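Local atomic coordinates of ribonucleoside-diphosphate reductase small chain 2 (Saccharomyces cerevisiae, PDB entry 1JK0), a protein that forms the small subunit of ribonucleotide reductase with its partner chain, helping that partner fold and assemble with the large subunits so that ribonucleotides become deoxyribonucleotides. Residues G187-A191 and A250-E254. Residues are numbered along the deposited sequence; the frame is centred on the assembly and turned at random.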
loop_
_atom_site.group_PDB
_atom_site.type_symbol
_atom_site.label_atom_id
_atom_site.label_comp_id
_atom_site.label_asym_id
_atom_site.label_seq_id
_atom_site.Cartn_x
_atom_site.Cartn_y
_atom_site.Cartn_z
ATOM N N GLY B 187 -4.754 -19.977 10.071
ATOM C CA GLY B 187 -4.556 -20.495 11.414
ATOM C C GLY B 187 -4.386 -21.992 11.550
ATOM O O GLY B 187 -3.555 -22.449 12.332
ATOM N N ILE B 188 -5.171 -22.761 10.805
ATOM C CA ILE B 188 -5.064 -24.209 10.877
ATOM C C ILE B 188 -3.725 -24.648 10.316
ATOM O O ILE B 188 -2.822 -25.009 11.062
ATOM C CB ILE B 188 -6.184 -24.915 10.075
ATOM C CG1 ILE B 188 -7.556 -24.481 10.597
ATOM C CG2 ILE B 188 -6.032 -26.431 10.200
ATOM C CD1 ILE B 188 -8.718 -25.104 9.861
ATOM N N PHE B 189 -3.603 -24.588 8.994
ATOM C CA PHE B 189 -2.390 -25.002 8.305
ATOM C C PHE B 189 -1.086 -25.002 9.075
ATOM O O PHE B 189 -0.848 -25.894 9.889
ATOM C CB PHE B 189 -2.212 -24.220 7.014
ATOM C CG PHE B 189 -2.878 -24.867 5.852
ATOM C CD1 PHE B 189 -4.265 -24.919 5.776
ATOM C CD2 PHE B 189 -2.124 -25.500 4.869
ATOM C CE1 PHE B 189 -4.897 -25.594 4.745
ATOM C CE2 PHE B 189 -2.746 -26.183 3.828
ATOM C CZ PHE B 189 -4.140 -26.231 3.767
ATOM N N GLN B 190 -0.234 -24.017 8.838
ATOM C CA GLN B 190 1.063 -24.011 9.502
ATOM C C GLN B 190 1.114 -24.071 11.029
ATOM O O GLN B 190 2.152 -23.783 11.622
ATOM C CB GLN B 190 1.863 -22.823 9.001
ATOM C CG GLN B 190 2.105 -22.878 7.519
ATOM C CD GLN B 190 2.826 -21.660 7.031
ATOM O OE1 GLN B 190 2.299 -20.555 7.104
ATOM N NE2 GLN B 190 4.047 -21.846 6.537
ATOM N N ALA B 191 0.013 -24.459 11.668
ATOM C CA ALA B 191 -0.015 -24.556 13.126
ATOM C C ALA B 191 1.069 -25.531 13.569
ATOM O O ALA B 191 1.691 -25.359 14.624
ATOM C CB ALA B 191 -1.384 -25.033 13.603
ATOM N N ALA B 250 -8.578 -29.205 5.610
ATOM C CA ALA B 250 -7.312 -28.518 5.865
ATOM C C ALA B 250 -6.568 -29.210 6.997
ATOM O O ALA B 250 -5.336 -29.167 7.066
ATOM C CB ALA B 250 -7.559 -27.061 6.219
ATOM N N VAL B 251 -7.313 -29.837 7.896
ATOM C CA VAL B 251 -6.684 -30.546 8.995
ATOM C C VAL B 251 -6.046 -31.802 8.411
ATOM O O VAL B 251 -5.012 -32.259 8.884
ATOM C CB VAL B 251 -7.709 -30.915 10.088
ATOM C CG1 VAL B 251 -7.032 -31.703 11.191
ATOM C CG2 VAL B 251 -8.328 -29.648 10.659
ATOM N N GLU B 252 -6.658 -32.349 7.367
ATOM C CA GLU B 252 -6.106 -33.536 6.722
ATOM C C GLU B 252 -4.877 -33.141 5.911
ATOM O O GLU B 252 -3.845 -33.812 5.968
ATOM C CB GLU B 252 -7.139 -34.194 5.801
ATOM C CG GLU B 252 -8.342 -34.793 6.524
ATOM C CD GLU B 252 -9.399 -35.311 5.556
ATOM O OE1 GLU B 252 -10.514 -35.652 6.017
ATOM O OE2 GLU B 252 -9.114 -35.379 4.339
ATOM N N ILE B 253 -4.989 -32.052 5.158
ATOM C CA ILE B 253 -3.878 -31.585 4.345
ATOM C C ILE B 253 -2.750 -31.092 5.250
ATOM O O ILE B 253 -1.609 -30.968 4.808
ATOM C CB ILE B 253 -4.306 -30.435 3.395
ATOM C CG1 ILE B 253 -5.523 -30.850 2.561
ATOM C CG2 ILE B 253 -3.153 -30.076 2.459
ATOM C CD1 ILE B 253 -5.960 -29.803 1.540
ATOM N N GLU B 254 -3.062 -30.813 6.515
ATOM C CA GLU B 254 -2.042 -30.340 7.453
ATOM C C GLU B 254 -1.264 -31.486 8.078
ATOM O O GLU B 254 -0.042 -31.532 7.977
ATOM C CB GLU B 254 -2.665 -29.493 8.565
ATOM C CG GLU B 254 -1.754 -29.261 9.788
ATOM C CD GLU B 254 -0.394 -28.658 9.438
ATOM O OE1 GLU B 254 -0.323 -27.870 8.471
ATOM O OE2 GLU B 254 0.599 -28.955 10.144
#
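Start at the C-terminal end of helix 175-188, where the chain turns toward helix 191-200 and the turn packs against helix 240-258. Ile-188 leads: its CA-CB bond points at the other helix, its CG2 rests 4.0 Å from CG2 of Val-251, and its CD1 lies 4.3 Å from CB of Ala-250. Leu-285 of helix 277-288 also touches Ile-188. Next comes Phe-189, whose CA-CB bond leads away, yet whose ring swings back: CE1 comes to 3.4 Å from CB of Ala-250 and CE2 to 4.1 Å from CG2 of Ile-253. The small alanine lets the ring come this near the helix, and Phe-163 of helix 155-166 touches both Ala-250 and Ile-253. Phe-189 O is modelled 2.5 Å from OE1 of Glu-254. The CA-CB bond of Gln-190, the N-cap residue of helix 191-200, points away, and its side chain lies about 5 Å from that of Tyr-131, the predicted active-site residue. Chiefly through buried apolar side chains, then, the end of helix 175-188 and the link to helix 191-200 pack against helix 240-258 in this ferritin-like bundle, with the buried Glu-254 as the one acidic side chain in the contact, its carboxylate near the Phe-189 backbone.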